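Local coordinates for protein fructose-like phosphotransferase enzyme IIB component 3 (Escherichia coli K12, PDB 4TN5) that probably takes a phosphoryl group from phospho-EIIA onto a cysteine and passes it to fructose as the sugar is taken up through the EIIC domain, at residues V7-V11 with T64-L68; L49-I54 with R73-C77; V59-D65 with R78-I84; R89-V94 with H109-E113. Numbering follows the deposited sequence.

Interaction 1: residues V7-V11 with T64-L68; sequences VTACV and TDIEL
In the mixed, largely parallel sheet of this EIIB type-2 α/β protein, two neighbouring strands end side by side, and the chain leaving 3-9 carries C10, the probable site of phosphorylation, unmodified here. V7-A9 are extended, and A9 forms a parallel bridge with T64 (CA-CA 4.7 Å); beyond it the chains diverge, C10 and D65 having their CA atoms 6.3 Å apart. After T64 the chain turns back through D65 (phi/psi -90/-37), which brings I66 and L68 over the face of the sheet that bears the A9 methyl. That methyl is the centre of the contact: A9 CB lies 3.4 Å from T64 OG1, 3.7 Å from I66 CG1 and 3.6 Å from L68 CD2. L68 (m, t) sends its end back toward the strand, so that CD2 also meets CG1 of V7 (chi1 t) at 3.6 Å. The t rotamer of T64 directs its hydroxyl into the turn, where OG1 donates to I66 O at 2.9 Å. CA-to-CB of C10 points away from 64-68, its chi1 of 169° placing SG among H16, T17 and I84. With I66 in p, t and V11 in m, I66 CG2 lies 3.4 Å from V11 CG1.

Interaction 2: residues L49-I54 with R73-C77; sequences LADEDI and RFEHC
The main bump, the side chain of I54, fills the hollow between R73, F74 and C77. I54 belongs to the first turn of helix 51-56, for which A50 is the N-cap residue, with I54 N donating to A50 O at 3.1 Å. Across from it, F74-C77 make a type I turn closed by C77 N to F74 O (3.2 Å). The backbones stay apart, the nearest CA atoms being those of I54 and F74 at 7.5 Å. I54 (m, t) spreads into the gap: CG2 sits 3.7 Å from both R73 O and C77 SG, while CD1 reaches R73 CB and F74 CE1, each at 4.0 Å. Beside it L49 (m, t) meets the edge of the phenyl ring, L49 CD1 to F74 CZ 3.9 Å. The aliphatic part of R73 walls the hollow, its guanidinium engaged by E38 and the carbonyl of G70. L49, just before the helix, and F74 both pack on V7 of strand 3-9, while I54 joins helix to turn: a helix and a connecting loop packed against the strands of an α/β sheet, here in an EIIB type-2 domain.

Interaction 3: residues V59-D65 with R78-I84; sequences VALLITD and RYVQCSI
L62 lies at the apolar centre, its m, t rotamer setting CD1 over the ring face of Y79, 4.0 Å from the centroid and 26° off the normal, a CH-pi contact. A60 shares this face of the sheet, CB to Y79 CB 3.7 Å. On the reverse face L61 (t, p) brings CD1 to 3.8 Å from V80 CB, and I63 CG2 comes within 4.4 Å of C82 SG and 3.8 Å of I84 CG1. Between these layers run two extended, parallel strands, whose axes approach to 4.7 Å with 8° between their N-to-C directions, in the register A60-Y79, L61-V80, L62-Q81 and I63-C82. Their hydrogen bonds zigzag: A60 N to R78 O 2.8 Å, V80 N to A60 O 3.0 Å, L62 N to V80 O 2.8 Å, C82 N to L62 O 2.8 Å and T64 N to C82 O 2.7 Å. The pairing ends where S83 becomes the N-cap residue of helix 84-89 and D65 OD1 accepts from I84 N at 3.0 Å. Thus an aspartate just past one strand satisfies a backbone NH of the helix following the other, linking their C-terminal ends, though D65 is poorly ordered, beside the probable active-site cysteine C10.

Interaction 4: residues R89-V94 with H109-E113; sequences REPQRV and HLILE
Both oxygens of the E113 side-chain carboxylate are held by arginines: R89 NH1 lies 2.7 Å from E113 OE1, which sits at the edge of the R89 guanidinium, near its plane, and R93 NH1 lies 3.2 Å from E113 OE2. Together they make a three-residue salt-bridge network at the very end of the chain. The arginines come from either side of a break between helices. R89 ends helix 84-89, E90 leaves helical conformation (-144/104), and R93 stands in the early part of helix 92-103. R89 uses a p, t, p side chain and R93 an m, t, p one, so that the two guanidinium groups converge on the glutamate. E113 is also the C-terminal residue, and its OXT makes a weak hydrogen bond with S83 OG. Moving inward, the R93 guanidinium lies beside the residues that follow the strand: NH1 approaches E113 CG at 3.0 Å, and L112 CD2 lies at the guanidinium edge, near its plane, 3.2 Å from R93 NH2. L112 points toward the helix, its CD1 4.0 Å from V94 CA, and the nearest CA atoms of the two segments, V94 and L112, are 7.6 Å apart. L112 packs further on A97, V80 and C82. The contact is thus a junction between the start of helix 92-103 and the residues after the chain's outermost strand, in an α/β sheet that H109 and I111 continue antiparallel into the second subunit.

Three of the contacts follow the order of one sheet: interaction 1 joins the ends of strands 3-9 and 59-64, interaction 3 pairs 59-64 with 79-82, and interaction 4 reaches 108-111 beside 79-82. The centres of interactions 1 and 3 are 9 Å apart, those of interactions 3 and 4 8 Å. Interactions 1 and 3 share T64 and D65, and probable hydrogen bonds, V7 O to I63 N (2.9 Å) and Q81 N to L110 O (2.7 Å), join neighbouring strands. Interaction 2, centred 13 Å from interaction 3 and 16 Å from interaction 1, touches both through F74; its segments alternate with theirs along the chain. Interaction 4 comes last. The sheet therefore connects the probable active-site cysteine to the subunit interface.

Interaction 1: residues V7-V11 with T64-L68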
loop_
_atom_site.group_PDB
_atom_site.type_symbol
_atom_site.label_atom_id
_atom_site.label_comp_id
_atom_site.label_asym_id
_atom_site.label_seq_id
_atom_site.Cartn_x
_atom_site.Cartn_y
_atom_site.Cartn_z
ATOM N N VAL A 7 -0.567 6.167 -14.597
ATOM C CA VAL A 7 -1.948 6.435 -14.962
ATOM C C VAL A 7 -2.377 7.782 -14.399
ATOM O O VAL A 7 -2.330 8.004 -13.188
ATOM C CB VAL A 7 -2.906 5.347 -14.445
ATOM C CG1 VAL A 7 -4.341 5.717 -14.776
ATOM C CG2 VAL A 7 -2.554 3.994 -15.040
ATOM N N THR A 8 -2.778 8.685 -15.285
ATOM C CA THR A 8 -3.311 9.972 -14.869
ATOM C C THR A 8 -4.814 9.982 -15.112
ATOM O O THR A 8 -5.277 9.591 -16.183
ATOM C CB THR A 8 -2.647 11.134 -15.629
ATOM O OG1 THR A 8 -2.862 10.973 -17.036
ATOM C CG2 THR A 8 -1.153 11.158 -15.355
ATOM N N ALA A 9 -5.579 10.419 -14.119
ATOM C CA ALA A 9 -7.031 10.373 -14.235
ATOM C C ALA A 9 -7.728 11.615 -13.695
ATOM O O ALA A 9 -7.397 12.118 -12.621
ATOM C CB ALA A 9 -7.576 9.127 -13.561
ATOM N N CYS A 10 -8.705 12.096 -14.453
ATOM C CA CYS A 10 -9.526 13.224 -14.042
ATOM C C CYS A 10 -10.908 13.142 -14.671
ATOM O O CYS A 10 -11.023 12.918 -15.874
ATOM C CB CYS A 10 -8.881 14.541 -14.462
ATOM S SG CYS A 10 -10.000 15.942 -14.259
ATOM N N VAL A 11 -11.954 13.323 -13.870
ATOM C CA VAL A 11 -13.306 13.367 -14.417
ATOM C C VAL A 11 -13.525 14.583 -15.303
ATOM O O VAL A 11 -14.183 14.491 -16.337
ATOM C CB VAL A 11 -14.413 13.360 -13.328
ATOM C CG1 VAL A 11 -14.496 12.012 -12.657
ATOM C CG2 VAL A 11 -14.188 14.478 -12.298
ATOM N N THR A 64 -4.168 10.329 -9.628
ATOM C CA THR A 64 -5.614 10.309 -9.802
ATOM C C THR A 64 -6.401 10.858 -8.617
ATOM O O THR A 64 -6.025 10.678 -7.458
ATOM C CB THR A 64 -6.117 8.883 -10.105
ATOM O OG1 THR A 64 -7.546 8.889 -10.212
ATOM C CG2 THR A 64 -5.696 7.919 -9.003
ATOM N N ASP A 65 -7.499 11.535 -8.931
ATOM C CA ASP A 65 -8.464 11.945 -7.927
ATOM C C ASP A 65 -9.481 10.824 -7.800
ATOM O O ASP A 65 -9.953 10.508 -6.708
ATOM C CB ASP A 65 -9.186 13.217 -8.374
ATOM C CG ASP A 65 -8.231 14.323 -8.775
ATOM O OD1 ASP A 65 -7.171 14.461 -8.131
ATOM O OD2 ASP A 65 -8.541 15.052 -9.741
ATOM N N ILE A 66 -9.795 10.212 -8.937
ATOM C CA ILE A 66 -10.915 9.287 -9.048
ATOM C C ILE A 66 -10.538 7.822 -8.869
ATOM O O ILE A 66 -9.408 7.491 -8.508
ATOM C CB ILE A 66 -11.604 9.441 -10.410
ATOM C CG1 ILE A 66 -10.687 8.935 -11.529
ATOM C CG2 ILE A 66 -11.961 10.890 -10.642
ATOM C CD1 ILE A 66 -11.340 8.906 -12.891
ATOM N N GLU A 67 -11.509 6.955 -9.128
ATOM C CA GLU A 67 -11.326 5.516 -9.038
ATOM C C GLU A 67 -10.862 4.993 -10.390
ATOM O O GLU A 67 -11.589 5.080 -11.379
ATOM C CB GLU A 67 -12.648 4.857 -8.652
ATOM C CG GLU A 67 -13.270 5.423 -7.385
ATOM C CD GLU A 67 -14.473 4.629 -6.920
ATOM O OE1 GLU A 67 -14.439 3.386 -7.021
ATOM O OE2 GLU A 67 -15.454 5.251 -6.455
ATOM N N LEU A 68 -9.646 4.458 -10.433
ATOM C CA LEU A 68 -9.077 3.957 -11.679
ATOM C C LEU A 68 -9.772 2.696 -12.169
ATOM O O LEU A 68 -10.026 1.775 -11.394
ATOM C CB LEU A 68 -7.585 3.658 -11.516
ATOM C CG LEU A 68 -6.646 4.800 -11.134
ATOM C CD1 LEU A 68 -5.210 4.303 -11.092
ATOM C CD2 LEU A 68 -6.794 5.944 -12.114
#

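Interaction 2: residues L49-I54 with R73-C77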
loop_
_atom_site.group_PDB
_atom_site.type_symbol
_atom_site.label_atom_id
_atom_site.label_comp_id
_atom_site.label_asym_id
_atom_site.label_seq_id
_atom_site.Cartn_x
_atom_site.Cartn_y
_atom_site.Cartn_z
ATOM N N LEU A 49 -2.063 0.530 -20.577
ATOM C CA LEU A 49 -0.830 -0.176 -20.281
ATOM C C LEU A 49 -0.973 -1.654 -20.615
ATOM O O LEU A 49 -1.909 -2.314 -20.163
ATOM C CB LEU A 49 -0.441 0.021 -18.815
ATOM C CG LEU A 49 -0.259 1.494 -18.446
ATOM C CD1 LEU A 49 -0.099 1.678 -16.950
ATOM C CD2 LEU A 49 0.928 2.087 -19.190
ATOM N N ALA A 50 -0.062 -2.154 -21.443
ATOM C CA ALA A 50 0.071 -3.583 -21.661
ATOM C C ALA A 50 0.514 -4.152 -20.326
ATOM O O ALA A 50 1.269 -3.512 -19.603
ATOM C CB ALA A 50 1.118 -3.850 -22.712
ATOM N N ASP A 51 0.043 -5.340 -19.975
ATOM C CA ASP A 51 0.390 -5.882 -18.666
ATOM C C ASP A 51 1.812 -6.426 -18.592
ATOM O O ASP A 51 2.395 -6.492 -17.510
ATOM C CB ASP A 51 -0.657 -6.876 -18.164
ATOM C CG ASP A 51 -2.025 -6.241 -18.030
ATOM O OD1 ASP A 51 -2.118 -5.013 -18.225
ATOM O OD2 ASP A 51 -2.995 -6.947 -17.683
ATOM N N GLU A 52 2.384 -6.772 -19.742
ATOM C CA GLU A 52 3.808 -7.075 -19.799
ATOM C C GLU A 52 4.603 -5.833 -19.403
ATOM O O GLU A 52 5.673 -5.941 -18.814
ATOM C CB GLU A 52 4.241 -7.574 -21.186
ATOM C CG GLU A 52 3.687 -6.807 -22.392
ATOM C CD GLU A 52 2.279 -7.230 -22.781
ATOM O OE1 GLU A 52 1.431 -7.402 -21.882
ATOM O OE2 GLU A 52 2.021 -7.399 -23.993
ATOM N N ASP A 53 4.065 -4.658 -19.724
ATOM C CA ASP A 53 4.661 -3.390 -19.318
ATOM C C ASP A 53 4.549 -3.224 -17.807
ATOM O O ASP A 53 5.492 -2.788 -17.147
ATOM C CB ASP A 53 3.938 -2.221 -19.990
ATOM C CG ASP A 53 4.313 -2.054 -21.445
ATOM O OD1 ASP A 53 5.413 -2.495 -21.839
ATOM O OD2 ASP A 53 3.491 -1.492 -22.197
ATOM N N ILE A 54 3.379 -3.557 -17.271
ATOM C CA ILE A 54 3.096 -3.396 -15.848
ATOM C C ILE A 54 3.879 -4.407 -15.012
ATOM O O ILE A 54 4.307 -4.112 -13.895
ATOM C CB ILE A 54 1.579 -3.541 -15.566
ATOM C CG1 ILE A 54 0.791 -2.493 -16.352
ATOM C CG2 ILE A 54 1.281 -3.415 -14.078
ATOM C CD1 ILE A 54 -0.703 -2.540 -16.112
ATOM N N ARG A 73 -4.881 -3.760 -11.495
ATOM C CA ARG A 73 -3.725 -4.252 -12.237
ATOM C C ARG A 73 -2.428 -3.995 -11.496
ATOM O O ARG A 73 -1.383 -4.554 -11.833
ATOM C CB ARG A 73 -3.678 -3.582 -13.610
ATOM C CG ARG A 73 -4.877 -3.896 -14.493
ATOM C CD ARG A 73 -4.960 -2.926 -15.662
ATOM N NE ARG A 73 -5.234 -1.562 -15.216
ATOM C CZ ARG A 73 -5.151 -0.484 -15.990
ATOM N NH1 ARG A 73 -4.782 -0.600 -17.259
ATOM N NH2 ARG A 73 -5.425 0.714 -15.490
ATOM N N PHE A 74 -2.511 -3.154 -10.473
ATOM C CA PHE A 74 -1.333 -2.647 -9.794
ATOM C C PHE A 74 -1.201 -3.179 -8.370
ATOM O O PHE A 74 -0.377 -2.688 -7.601
ATOM C CB PHE A 74 -1.379 -1.118 -9.769
ATOM C CG PHE A 74 -1.583 -0.494 -11.123
ATOM C CD1 PHE A 74 -0.510 -0.310 -11.977
ATOM C CD2 PHE A 74 -2.842 -0.084 -11.539
ATOM C CE1 PHE A 74 -0.683 0.261 -13.220
ATOM C CE2 PHE A 74 -3.021 0.492 -12.786
ATOM C CZ PHE A 74 -1.938 0.664 -13.626
ATOM N N GLU A 75 -2.003 -4.179 -8.016
ATOM C CA GLU A 75 -1.984 -4.696 -6.647
ATOM C C GLU A 75 -0.658 -5.368 -6.284
ATOM O O GLU A 75 -0.274 -5.402 -5.115
ATOM C CB GLU A 75 -3.171 -5.630 -6.377
ATOM C CG GLU A 75 -3.044 -7.030 -6.961
ATOM C CD GLU A 75 -4.377 -7.754 -7.024
ATOM O OE1 GLU A 75 -5.119 -7.728 -6.019
ATOM O OE2 GLU A 75 -4.684 -8.349 -8.079
ATOM N N HIS A 76 0.046 -5.886 -7.286
ATOM C CA HIS A 76 1.339 -6.527 -7.054
ATOM C C HIS A 76 2.508 -5.687 -7.554
ATOM O O HIS A 76 3.560 -6.219 -7.910
ATOM C CB HIS A 76 1.383 -7.916 -7.691
ATOM C CG HIS A 76 0.425 -8.889 -7.079
ATOM N ND1 HIS A 76 0.526 -9.303 -5.769
ATOM C CD2 HIS A 76 -0.643 -9.537 -7.599
ATOM C CE1 HIS A 76 -0.446 -10.159 -5.506
ATOM N NE2 HIS A 76 -1.168 -10.319 -6.600
ATOM N N CYS A 77 2.324 -4.372 -7.572
ATOM C CA CYS A 77 3.380 -3.470 -8.003
ATOM C C CYS A 77 3.815 -2.560 -6.865
ATOM O O CYS A 77 3.017 -2.211 -5.996
ATOM C CB CYS A 77 2.906 -2.610 -9.179
ATOM S SG CYS A 77 2.125 -3.527 -10.524
#

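Interaction 3: residues V59-D65 with R78-I84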
loop_
_atom_site.group_PDB
_atom_site.type_symbol
_atom_site.label_atom_id
_atom_site.label_comp_id
_atom_site.label_asym_id
_atom_site.label_seq_id
_atom_site.Cartn_x
_atom_site.Cartn_y
_atom_site.Cartn_z
ATOM N N VAL A 59 8.258 0.268 -10.918
ATOM C CA VAL A 59 7.353 1.007 -10.046
ATOM C C VAL A 59 6.258 1.677 -10.875
ATOM O O VAL A 59 6.484 2.059 -12.023
ATOM C CB VAL A 59 8.116 2.060 -9.201
ATOM C CG1 VAL A 59 8.814 3.065 -10.100
ATOM C CG2 VAL A 59 7.189 2.759 -8.211
ATOM N N ALA A 60 5.065 1.793 -10.300
ATOM C CA ALA A 60 3.965 2.480 -10.962
ATOM C C ALA A 60 3.679 3.816 -10.285
ATOM O O ALA A 60 3.916 3.979 -9.090
ATOM C CB ALA A 60 2.719 1.606 -10.964
ATOM N N LEU A 61 3.185 4.779 -11.053
ATOM C CA LEU A 61 2.763 6.052 -10.484
ATOM C C LEU A 61 1.298 6.302 -10.806
ATOM O O LEU A 61 0.906 6.350 -11.971
ATOM C CB LEU A 61 3.630 7.202 -10.996
ATOM C CG LEU A 61 3.297 8.580 -10.416
ATOM C CD1 LEU A 61 3.296 8.537 -8.898
ATOM C CD2 LEU A 61 4.276 9.628 -10.919
ATOM N N LEU A 62 0.488 6.453 -9.766
ATOM C CA LEU A 62 -0.944 6.640 -9.944
ATOM C C LEU A 62 -1.357 8.060 -9.585
ATOM O O LEU A 62 -1.546 8.391 -8.415
ATOM C CB LEU A 62 -1.721 5.620 -9.111
ATOM C CG LEU A 62 -1.297 4.168 -9.344
ATOM C CD1 LEU A 62 -2.123 3.215 -8.494
ATOM C CD2 LEU A 62 -1.394 3.803 -10.819
ATOM N N ILE A 63 -1.486 8.895 -10.608
ATOM C CA ILE A 63 -1.876 10.284 -10.427
ATOM C C ILE A 63 -3.369 10.423 -10.684
ATOM O O ILE A 63 -3.795 10.612 -11.822
ATOM C CB ILE A 63 -1.116 11.197 -11.401
ATOM C CG1 ILE A 63 0.361 10.798 -11.456
ATOM C CG2 ILE A 63 -1.281 12.655 -11.004
ATOM C CD1 ILE A 63 1.165 11.562 -12.483
ATOM N N THR A 64 -4.168 10.329 -9.628
ATOM C CA THR A 64 -5.614 10.309 -9.802
ATOM C C THR A 64 -6.401 10.858 -8.617
ATOM O O THR A 64 -6.025 10.678 -7.458
ATOM C CB THR A 64 -6.117 8.883 -10.105
ATOM O OG1 THR A 64 -7.546 8.889 -10.212
ATOM C CG2 THR A 64 -5.696 7.919 -9.003
ATOM N N ASP A 65 -7.499 11.535 -8.931
ATOM C CA ASP A 65 -8.464 11.945 -7.927
ATOM C C ASP A 65 -9.481 10.824 -7.800
ATOM O O ASP A 65 -9.953 10.508 -6.708
ATOM C CB ASP A 65 -9.186 13.217 -8.374
ATOM C CG ASP A 65 -8.231 14.323 -8.775
ATOM O OD1 ASP A 65 -7.171 14.461 -8.131
ATOM O OD2 ASP A 65 -8.541 15.052 -9.741
ATOM N N ARG A 78 5.089 -2.192 -6.866
ATOM C CA ARG A 78 5.537 -1.071 -6.066
ATOM C C ARG A 78 4.899 0.142 -6.711
ATOM O O ARG A 78 5.029 0.329 -7.920
ATOM C CB ARG A 78 7.051 -0.922 -6.161
ATOM C CG ARG A 78 7.859 -2.081 -5.627
ATOM C CD ARG A 78 9.323 -1.871 -5.966
ATOM N NE ARG A 78 10.200 -2.764 -5.220
ATOM C CZ ARG A 78 10.761 -2.450 -4.059
ATOM N NH1 ARG A 78 10.528 -1.268 -3.506
ATOM N NH2 ARG A 78 11.546 -3.321 -3.443
ATOM N N TYR A 79 4.198 0.963 -5.938
ATOM C CA TYR A 79 3.643 2.179 -6.523
ATOM C C TYR A 79 3.441 3.351 -5.569
ATOM O O TYR A 79 3.342 3.184 -4.353
ATOM C CB TYR A 79 2.359 1.892 -7.323
ATOM C CG TYR A 79 1.124 1.551 -6.515
ATOM C CD1 TYR A 79 0.357 2.549 -5.925
ATOM C CD2 TYR A 79 0.700 0.236 -6.381
ATOM C CE1 TYR A 79 -0.780 2.244 -5.200
ATOM C CE2 TYR A 79 -0.437 -0.078 -5.660
ATOM C CZ TYR A 79 -1.173 0.930 -5.071
ATOM O OH TYR A 79 -2.304 0.622 -4.353
ATOM N N VAL A 80 3.398 4.541 -6.157
ATOM C CA VAL A 80 3.063 5.761 -5.446
ATOM C C VAL A 80 1.755 6.289 -6.015
ATOM O O VAL A 80 1.590 6.368 -7.232
ATOM C CB VAL A 80 4.150 6.835 -5.633
ATOM C CG1 VAL A 80 3.760 8.121 -4.919
ATOM C CG2 VAL A 80 5.487 6.326 -5.131
ATOM N N GLN A 81 0.820 6.634 -5.139
ATOM C CA GLN A 81 -0.451 7.190 -5.582
ATOM C C GLN A 81 -0.680 8.580 -5.004
ATOM O O GLN A 81 -0.427 8.823 -3.824
ATOM C CB GLN A 81 -1.613 6.264 -5.215
ATOM C CG GLN A 81 -2.977 6.803 -5.624
ATOM C CD GLN A 81 -4.077 5.769 -5.508
ATOM O OE1 GLN A 81 -3.817 4.566 -5.499
ATOM N NE2 GLN A 81 -5.319 6.234 -5.418
ATOM N N CYS A 82 -1.154 9.491 -5.847
ATOM C CA CYS A 82 -1.478 10.843 -5.415
ATOM C C CYS A 82 -2.543 11.440 -6.324
ATOM O O CYS A 82 -2.795 10.934 -7.417
ATOM C CB CYS A 82 -0.229 11.725 -5.423
ATOM S SG CYS A 82 0.463 12.024 -7.065
ATOM N N SER A 83 -3.170 12.518 -5.866
ATOM C CA SER A 83 -4.160 13.219 -6.669
ATOM C C SER A 83 -3.463 14.064 -7.728
ATOM O O SER A 83 -2.270 14.349 -7.616
ATOM C CB SER A 83 -5.043 14.097 -5.783
ATOM O OG SER A 83 -4.261 14.973 -4.990
ATOM N N ILE A 84 -4.209 14.459 -8.757
ATOM C CA ILE A 84 -3.651 15.274 -9.835
ATOM C C ILE A 84 -3.200 16.647 -9.351
ATOM O O ILE A 84 -2.051 17.038 -9.552
ATOM C CB ILE A 84 -4.637 15.463 -11.005
ATOM C CG1 ILE A 84 -4.626 14.233 -11.909
ATOM C CG2 ILE A 84 -4.266 16.695 -11.828
ATOM C CD1 ILE A 84 -5.291 14.466 -13.254
#

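Interaction 4: residues R89-V94 with H109-E113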
loop_
_atom_site.group_PDB
_atom_site.type_symbol
_atom_site.label_atom_id
_atom_site.label_comp_id
_atom_site.label_asym_id
_atom_site.label_seq_id
_atom_site.Cartn_x
_atom_site.Cartn_y
_atom_site.Cartn_z
ATOM N N ARG A 89 0.918 20.786 -8.179
ATOM C CA ARG A 89 1.397 21.928 -7.390
ATOM C C ARG A 89 2.880 21.737 -7.154
ATOM O O ARG A 89 3.669 22.644 -7.386
ATOM C CB ARG A 89 0.614 22.148 -6.100
ATOM C CG ARG A 89 1.008 21.354 -4.878
ATOM C CD ARG A 89 -0.023 21.721 -3.844
ATOM N NE ARG A 89 -1.352 21.215 -4.230
ATOM C CZ ARG A 89 -1.797 20.006 -3.894
ATOM N NH1 ARG A 89 -1.037 19.211 -3.167
ATOM N NH2 ARG A 89 -2.999 19.593 -4.245
ATOM N N GLU A 90 3.263 20.554 -6.689
ATOM C CA GLU A 90 4.675 20.262 -6.505
ATOM C C GLU A 90 5.069 18.821 -6.816
ATOM O O GLU A 90 4.833 17.907 -6.017
ATOM C CB GLU A 90 5.063 20.621 -5.070
ATOM C CG GLU A 90 6.568 20.557 -4.839
ATOM C CD GLU A 90 6.972 21.004 -3.451
ATOM O OE1 GLU A 90 6.522 20.382 -2.470
ATOM O OE2 GLU A 90 7.741 21.984 -3.344
ATOM N N PRO A 91 5.696 18.623 -7.982
ATOM C CA PRO A 91 6.003 17.283 -8.486
ATOM C C PRO A 91 7.283 16.611 -7.958
ATOM O O PRO A 91 7.363 15.389 -8.050
ATOM C CB PRO A 91 6.094 17.500 -10.007
ATOM C CG PRO A 91 6.061 19.021 -10.231
ATOM C CD PRO A 91 6.179 19.674 -8.888
ATOM N N GLN A 92 8.253 17.347 -7.415
ATOM C CA GLN A 92 9.510 16.687 -7.039
ATOM C C GLN A 92 9.250 15.811 -5.823
ATOM O O GLN A 92 9.854 14.752 -5.646
ATOM C CB GLN A 92 10.652 17.668 -6.760
ATOM C CG GLN A 92 11.783 16.980 -5.984
ATOM C CD GLN A 92 12.521 17.845 -4.983
ATOM O OE1 GLN A 92 13.425 18.605 -5.342
ATOM N NE2 GLN A 92 12.148 17.721 -3.714
ATOM N N ARG A 93 8.322 16.257 -4.992
ATOM C CA ARG A 93 7.850 15.448 -3.890
ATOM C C ARG A 93 7.503 14.046 -4.344
ATOM O O ARG A 93 7.857 13.061 -3.698
ATOM C CB ARG A 93 6.589 16.061 -3.302
ATOM C CG ARG A 93 6.823 17.255 -2.395
ATOM C CD ARG A 93 5.683 17.401 -1.419
ATOM N NE ARG A 93 5.183 16.084 -1.017
ATOM C CZ ARG A 93 4.138 15.859 -0.221
ATOM N NH1 ARG A 93 3.451 16.853 0.309
ATOM N NH2 ARG A 93 3.781 14.622 0.065
ATOM N N VAL A 94 6.807 13.982 -5.471
ATOM C CA VAL A 94 6.295 12.735 -5.998
ATOM C C VAL A 94 7.393 11.791 -6.487
ATOM O O VAL A 94 7.414 10.624 -6.104
ATOM C CB VAL A 94 5.290 12.988 -7.133
ATOM C CG1 VAL A 94 4.741 11.676 -7.650
ATOM C CG2 VAL A 94 4.167 13.893 -6.645
ATOM N N HIS A 109 3.364 0.168 -1.120
ATOM C CA HIS A 109 2.439 1.106 -1.737
ATOM C C HIS A 109 2.543 2.403 -0.952
ATOM O O HIS A 109 2.565 2.385 0.276
ATOM C CB HIS A 109 1.003 0.590 -1.657
ATOM C CG HIS A 109 0.760 -0.665 -2.434
ATOM N ND1 HIS A 109 -0.450 -1.324 -2.418
ATOM C CD2 HIS A 109 1.566 -1.381 -3.252
ATOM C CE1 HIS A 109 -0.379 -2.393 -3.189
ATOM N NE2 HIS A 109 0.835 -2.451 -3.710
ATOM N N LEU A 110 2.611 3.527 -1.652
ATOM C CA LEU A 110 2.731 4.810 -0.976
ATOM C C LEU A 110 1.627 5.752 -1.423
ATOM O O LEU A 110 1.538 6.110 -2.597
ATOM C CB LEU A 110 4.106 5.432 -1.239
ATOM C CG LEU A 110 4.737 6.311 -0.152
ATOM C CD1 LEU A 110 6.149 6.704 -0.560
ATOM C CD2 LEU A 110 3.904 7.554 0.142
ATOM N N ILE A 111 0.776 6.144 -0.484
ATOM C CA ILE A 111 -0.199 7.176 -0.776
ATOM C C ILE A 111 0.362 8.497 -0.340
ATOM O O ILE A 111 0.748 8.694 0.818
ATOM C CB ILE A 111 -1.554 6.936 -0.107
ATOM C CG1 ILE A 111 -2.406 6.053 -1.011
ATOM C CG2 ILE A 111 -2.277 8.258 0.140
ATOM C CD1 ILE A 111 -3.855 5.990 -0.617
ATOM N N LEU A 112 0.415 9.435 -1.281
ATOM C CA LEU A 112 0.937 10.768 -1.004
ATOM C C LEU A 112 -0.159 11.818 -1.150
ATOM O O LEU A 112 -1.295 11.499 -1.500
ATOM C CB LEU A 112 2.006 11.148 -2.031
ATOM C CG LEU A 112 3.454 10.835 -1.650
ATOM C CD1 LEU A 112 4.415 11.368 -2.701
ATOM C CD2 LEU A 112 3.784 11.404 -0.278
ATOM N N GLU A 113 0.189 13.072 -0.881
ATOM C CA GLU A 113 -0.763 14.170 -0.981
ATOM C C GLU A 113 -1.828 13.970 -2.055
ATOM O O GLU A 113 -1.492 13.298 -3.087
ATOM C CB GLU A 113 -0.058 15.513 -1.184
ATOM C CG GLU A 113 0.500 16.121 0.092
ATOM C CD GLU A 113 0.487 17.636 0.069
ATOM O OE1 GLU A 113 0.224 18.214 -1.005
ATOM O OE2 GLU A 113 0.742 18.251 1.128
ATOM O OXT GLU A 113 -2.975 14.489 -1.840
#